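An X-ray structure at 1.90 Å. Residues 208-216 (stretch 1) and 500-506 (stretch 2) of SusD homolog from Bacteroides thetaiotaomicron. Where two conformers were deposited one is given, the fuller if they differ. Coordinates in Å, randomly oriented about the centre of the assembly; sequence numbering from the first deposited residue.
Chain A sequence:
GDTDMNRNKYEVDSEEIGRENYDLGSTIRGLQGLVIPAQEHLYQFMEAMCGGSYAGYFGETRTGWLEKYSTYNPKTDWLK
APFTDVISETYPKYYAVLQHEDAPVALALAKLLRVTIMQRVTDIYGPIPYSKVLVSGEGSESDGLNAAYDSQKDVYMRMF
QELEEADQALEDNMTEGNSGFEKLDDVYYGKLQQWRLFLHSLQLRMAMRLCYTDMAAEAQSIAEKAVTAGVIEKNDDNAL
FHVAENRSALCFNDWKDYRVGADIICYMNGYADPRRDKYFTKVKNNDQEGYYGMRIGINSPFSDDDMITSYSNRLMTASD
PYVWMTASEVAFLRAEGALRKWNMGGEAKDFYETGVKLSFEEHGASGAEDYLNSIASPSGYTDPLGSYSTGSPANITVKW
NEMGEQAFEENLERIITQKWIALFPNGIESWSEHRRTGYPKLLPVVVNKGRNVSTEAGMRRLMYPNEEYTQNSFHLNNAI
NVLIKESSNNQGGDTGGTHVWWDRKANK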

HETATM    1  N   MSE A 208       6.352  12.149  -2.454  1.00 19.31           N
HETATM    2  CA  MSE A 208       5.113  12.709  -1.897  1.00 16.44           C
HETATM    3  C   MSE A 208       4.961  12.312  -0.435  1.00 18.43           C
HETATM    4  O   MSE A 208       4.496  13.099   0.382  1.00 18.94           O
HETATM    5  CB  MSE A 208       3.897  12.232  -2.721  1.00 20.74           C
HETATM    6  CG  MSE A 208       2.667  13.090  -2.467  1.00 20.27           C
HETATM    7 SE   MSE A 208       2.913  14.945  -3.140  0.75 25.64          SE
HETATM    8  CE  MSE A 208       3.356  14.514  -4.988  1.00 19.55           C
ATOM      9  N   ARG A 209       5.478  11.146  -0.089  1.00 17.53           N
ATOM     10  CA  ARG A 209       5.429  10.603   1.261  1.00 17.20           C
ATOM     11  C   ARG A 209       6.095  11.537   2.241  1.00 20.56           C
ATOM     12  O   ARG A 209       5.656  11.602   3.381  1.00 21.63           O
ATOM     13  CB  ARG A 209       6.090   9.213   1.343  1.00 16.43           C
ATOM     14  CG  ARG A 209       5.768   8.490   2.643  1.00 17.70           C
ATOM     15  CD  ARG A 209       4.446   7.698   2.607  1.00 17.47           C
ATOM     16  NE  ARG A 209       4.670   6.431   1.919  1.00 20.05           N
ATOM     17  CZ  ARG A 209       3.974   5.911   0.923  1.00 23.73           C
ATOM     18  NH1 ARG A 209       2.878   6.488   0.433  1.00 18.62           N
ATOM     19  NH2 ARG A 209       4.383   4.740   0.441  1.00 24.90           N
ATOM     20  N   LEU A 210       7.117  12.278   1.788  1.00 20.24           N
ATOM     21  CA  LEU A 210       7.906  13.114   2.679  1.00 20.96           C
ATOM     22  C   LEU A 210       7.514  14.601   2.676  1.00 19.46           C
ATOM     23  O   LEU A 210       8.265  15.458   3.202  1.00 20.13           O
ATOM     24  CB  LEU A 210       9.394  13.004   2.322  1.00 22.73           C
ATOM     25  CG  LEU A 210       9.962  11.593   2.128  1.00 28.17           C
ATOM     26  CD1 LEU A 210      11.470  11.673   1.945  1.00 26.16           C
ATOM     27  CD2 LEU A 210       9.590  10.687   3.277  1.00 23.01           C
ATOM     28  N   CYS A 211       6.318  14.906   2.189  1.00 20.83           N
ATOM     29  CA  CYS A 211       5.948  16.318   1.996  1.00 19.02           C
ATOM     30  C   CYS A 211       5.701  17.057   3.336  1.00 21.55           C
ATOM     31  O   CYS A 211       5.683  18.287   3.368  1.00 22.42           O
ATOM     32  CB  CYS A 211       4.770  16.423   1.034  1.00 23.33           C
ATOM     33  SG  CYS A 211       3.227  15.934   1.837  1.00 26.28           S
ATOM     34  N   TYR A 212       5.570  16.341   4.445  1.00 19.53           N
ATOM     35  CA  TYR A 212       5.403  16.985   5.744  1.00 21.87           C
ATOM     36  C   TYR A 212       6.691  16.994   6.582  1.00 21.75           C
ATOM     37  O   TYR A 212       6.645  17.386   7.758  1.00 21.86           O
ATOM     38  CB  TYR A 212       4.244  16.320   6.533  1.00 24.63           C
ATOM     39  CG  TYR A 212       2.905  16.501   5.863  1.00 22.54           C
ATOM     40  CD1 TYR A 212       2.301  17.750   5.818  1.00 28.66           C
ATOM     41  CD2 TYR A 212       2.194  15.410   5.319  1.00 22.51           C
ATOM     42  CE1 TYR A 212       1.061  17.922   5.214  1.00 25.88           C
ATOM     43  CE2 TYR A 212       0.970  15.586   4.720  1.00 22.34           C
ATOM     44  CZ  TYR A 212       0.396  16.853   4.696  1.00 21.78           C
ATOM     45  OH  TYR A 212      -0.823  17.025   4.091  1.00 23.36           O
ATOM     46  N   THR A 213       7.836  16.602   6.003  1.00 21.49           N
ATOM     47  CA  THR A 213       9.105  16.552   6.735  1.00 20.88           C
ATOM     48  C   THR A 213      10.006  17.716   6.378  1.00 24.70           C
ATOM     49  O   THR A 213       9.663  18.512   5.543  1.00 24.82           O
ATOM     50  CB  THR A 213       9.918  15.299   6.393  1.00 20.59           C
ATOM     51  OG1 THR A 213      10.342  15.353   5.024  1.00 21.49           O
ATOM     52  CG2 THR A 213       9.103  14.052   6.647  1.00 21.12           C
ATOM     53  N   ASP A 214      11.171  17.793   7.018  0.50 27.71           N
ATOM     54  CA  ASP A 214      12.171  18.826   6.712  0.50 29.58           C
ATOM     55  C   ASP A 214      12.958  18.510   5.433  0.50 29.20           C
ATOM     56  O   ASP A 214      13.887  19.223   5.062  0.50 28.67           O
ATOM     57  CB  ASP A 214      13.105  19.054   7.933  0.50 35.35           C
ATOM     58  CG  ASP A 214      14.093  17.903   8.191  0.50 38.04           C
ATOM     59  OD1 ASP A 214      14.037  16.843   7.532  0.50 35.83           O
ATOM     60  OD2 ASP A 214      14.951  18.064   9.090  0.50 43.71           O
HETATM   61  N   MSE A 215      12.559  17.451   4.744  0.50 23.63           N
HETATM   62  CA  MSE A 215      13.133  17.132   3.457  0.50 23.90           C
HETATM   63  C   MSE A 215      12.176  17.461   2.355  0.50 22.52           C
HETATM   64  O   MSE A 215      12.364  17.005   1.218  0.50 20.33           O
HETATM   65  CB  MSE A 215      13.435  15.644   3.429  0.50 25.65           C
HETATM   66  CG  MSE A 215      14.462  15.248   4.501  0.50 29.22           C
HETATM   67 SE   MSE A 215      16.295  15.923   4.201  0.38 48.41          SE
HETATM   68  CE  MSE A 215      16.288  17.319   5.580  0.50 49.35           C
ATOM     69  N   ALA A 216      11.147  18.267   2.650  1.00 23.44           N
ATOM     70  CA  ALA A 216      10.107  18.561   1.640  1.00 24.98           C
ATOM     71  C   ALA A 216      10.660  19.255   0.370  1.00 23.73           C
ATOM     72  O   ALA A 216      10.173  18.990  -0.744  1.00 24.45           O
ATOM     73  CB  ALA A 216       8.957  19.389   2.210  1.00 24.18           C
TER
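Stretch 2 500-506: VWWDRKA

No direct hydrogen bond joins the two stretches; the stretches meet through CH-pi and apolar contacts and one shared water. Water 1 donates to R209 O at 2.6 Å and to W502 O at 2.8 Å, and it accepts from Y212 N at 2.8 Å. It thus ties backbone to backbone where the stretches do not bond directly.

Stretch 1 leaves a helix at its start and continues through two type I turns, L210 to T213 and T213 to A216. M215 then takes the N-cap position of the next helix. Stretch 2 has no regular helix or strand. It opens with a type I turn from V500 to D503, closed by D503 N to V500 O at 3.0 Å, and then continues irregularly, extended at K505 and A506. The two stretches run in the same sense here: L210 CA lies 5.6 Å from W502 CA, and Y212 CA lies 5.7 Å from R504 CA. The contact buries 521 Å² in all.

W502 points its CA-to-CB bond toward stretch 1. R209 CG sits almost exactly on the normal of its five-membered ring, 3.6 Å from the centroid. The R209 guanidinium is farther off, with CZ 5.8 Å from the centroid of the six-membered ring, so any cation-pi attraction is weak at most. R209 O also approaches W502 CB at 3.6 Å.

The CA-to-CB bond of W501 points sideways, but its ring reaches stretch 1. T213 CG2 lies over one face, 3.8 Å from the centroid of the six-membered ring. M215, a selenomethionine, meets the ring edge, with its CG 3.8 Å from W501 CH2. D214 OD1 is also at the edge, 4.0 Å from W501 CZ2. L210 CD2 touches both tryptophans, at 3.7 Å from W501 CZ3 and 3.9 Å from W502 CB.

T213 is held in place within its own stretch. Its OG1 donates to L210 O at 2.8 Å and accepts from M215 N at 3.1 Å. This leaves the methyl CG2 to face stretch 2, where it also comes within 3.7 Å of W502 CA.

Farther along, Y212 O packs on R504 CB at 3.6 Å. The R504 side chain turns back on its own stretch, and NH1 donates to W501 O at 2.9 Å. K505 then crosses the Y212 ring. Its CB lies over one face, 3.8 Å from the ring centroid, and its fully extended side chain brings CD within 3.6 Å of Y212 OH.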

ATOM      1  N   VAL A 500       5.905   7.118  12.798  1.00 20.07           N
ATOM      2  CA  VAL A 500       7.142   7.043  12.019  1.00 17.67           C
ATOM      3  C   VAL A 500       7.543   8.455  11.577  1.00 17.86           C
ATOM      4  O   VAL A 500       6.709   9.367  11.562  1.00 19.17           O
ATOM      5  CB  VAL A 500       7.044   6.070  10.799  1.00 16.20           C
ATOM      6  CG1 VAL A 500       6.557   4.672  11.258  1.00 18.75           C
ATOM      7  CG2 VAL A 500       6.145   6.609   9.734  1.00 18.33           C
ATOM      8  N   TRP A 501       8.795   8.587  11.124  1.00 18.69           N
ATOM      9  CA  TRP A 501       9.371   9.914  10.858  1.00 20.14           C
ATOM     10  C   TRP A 501       8.571  10.761   9.862  1.00 17.73           C
ATOM     11  O   TRP A 501       8.414  11.945  10.085  1.00 18.37           O
ATOM     12  CB  TRP A 501      10.835   9.768  10.392  1.00 20.18           C
ATOM     13  CG  TRP A 501      11.431  11.029   9.837  1.00 19.49           C
ATOM     14  CD1 TRP A 501      11.817  12.131  10.527  1.00 23.00           C
ATOM     15  CD2 TRP A 501      11.724  11.283   8.467  1.00 18.56           C
ATOM     16  NE1 TRP A 501      12.324  13.078   9.661  1.00 20.62           N
ATOM     17  CE2 TRP A 501      12.242  12.582   8.385  1.00 22.36           C
ATOM     18  CE3 TRP A 501      11.580  10.541   7.291  1.00 22.31           C
ATOM     19  CZ2 TRP A 501      12.657  13.138   7.179  1.00 21.64           C
ATOM     20  CZ3 TRP A 501      11.964  11.122   6.076  1.00 19.25           C
ATOM     21  CH2 TRP A 501      12.510  12.394   6.050  1.00 21.18           C
ATOM     22  N   TRP A 502       8.060  10.203   8.777  1.00 16.55           N
ATOM     23  CA  TRP A 502       7.343  11.046   7.815  1.00 17.37           C
ATOM     24  C   TRP A 502       5.911  11.431   8.262  1.00 19.40           C
ATOM     25  O   TRP A 502       5.298  12.242   7.599  1.00 19.92           O
ATOM     26  CB  TRP A 502       7.290  10.430   6.406  1.00 17.83           C
ATOM     27  CG  TRP A 502       6.833   8.976   6.254  1.00 17.56           C
ATOM     28  CD1 TRP A 502       7.604   7.946   5.876  1.00 18.31           C
ATOM     29  CD2 TRP A 502       5.509   8.445   6.388  1.00 17.23           C
ATOM     30  NE1 TRP A 502       6.883   6.803   5.798  1.00 17.53           N
ATOM     31  CE2 TRP A 502       5.587   7.080   6.141  1.00 16.56           C
ATOM     32  CE3 TRP A 502       4.288   8.985   6.751  1.00 18.49           C
ATOM     33  CZ2 TRP A 502       4.494   6.246   6.195  1.00 19.62           C
ATOM     34  CZ3 TRP A 502       3.178   8.145   6.816  1.00 18.33           C
ATOM     35  CH2 TRP A 502       3.300   6.791   6.565  1.00 17.30           C
ATOM     36  N   ASP A 503       5.387  10.810   9.324  1.00 17.66           N
ATOM     37  CA  ASP A 503       4.001  11.010   9.759  1.00 18.20           C
ATOM     38  C   ASP A 503       3.962  12.200  10.683  1.00 19.20           C
ATOM     39  O   ASP A 503       4.031  12.075  11.940  1.00 21.21           O
ATOM     40  CB  ASP A 503       3.465   9.730  10.421  1.00 20.97           C
ATOM     41  CG  ASP A 503       2.028   9.845  10.884  1.00 25.43           C
ATOM     42  OD1 ASP A 503       1.416  10.917  10.646  1.00 20.76           O
ATOM     43  OD2 ASP A 503       1.534   8.855  11.498  1.00 22.11           O
ATOM     44  N   ARG A 504       3.941  13.377  10.069  1.00 18.61           N
ATOM     45  CA  ARG A 504       4.119  14.636  10.817  1.00 18.96           C
ATOM     46  C   ARG A 504       3.013  15.639  10.564  1.00 20.92           C
ATOM     47  O   ARG A 504       3.043  16.717  11.100  1.00 23.73           O
ATOM     48  CB  ARG A 504       5.450  15.289  10.440  1.00 19.25           C
ATOM     49  CG  ARG A 504       6.657  14.374  10.515  1.00 19.96           C
ATOM     50  CD  ARG A 504       7.980  15.160  10.444  1.00 20.11           C
ATOM     51  NE  ARG A 504       8.413  15.574  11.784  1.00 23.58           N
ATOM     52  CZ  ARG A 504       9.073  14.796  12.648  1.00 24.85           C
ATOM     53  NH1 ARG A 504       9.383  13.536  12.356  1.00 24.63           N
ATOM     54  NH2 ARG A 504       9.390  15.261  13.822  1.00 29.33           N
ATOM     55  N   LYS A 505       2.031  15.320   9.734  1.00 21.75           N
ATOM     56  CA  LYS A 505       0.940  16.276   9.503  1.00 23.87           C
ATOM     57  C   LYS A 505       0.263  16.702  10.841  1.00 26.28           C
ATOM     58  O   LYS A 505      -0.101  15.849  11.636  1.00 26.81           O
ATOM     59  CB  LYS A 505      -0.081  15.673   8.558  1.00 22.03           C
ATOM     60  CG  LYS A 505      -1.178  16.644   8.166  1.00 22.23           C
ATOM     61  CD  LYS A 505      -2.208  16.022   7.247  1.00 25.63           C
ATOM     62  CE  LYS A 505      -3.233  17.079   6.895  1.00 34.08           C
ATOM     63  NZ  LYS A 505      -4.256  16.586   5.964  1.00 37.94           N
ATOM     64  N   ALA A 506       0.072  17.994  11.056  1.00 26.95           N
ATOM     65  CA  ALA A 506      -0.742  18.496  12.204  1.00 46.39           C
ATOM     66  C   ALA A 506      -2.278  18.360  11.995  1.00 55.06           C
ATOM     67  O   ALA A 506      -2.801  18.854  11.004  1.00 61.69           O
ATOM     68  CB  ALA A 506      -0.391  19.945  12.500  1.00 50.78           C
TER
HETATM   69  O   HOH W   1       5.504  13.583   5.133  1.00 20.70           O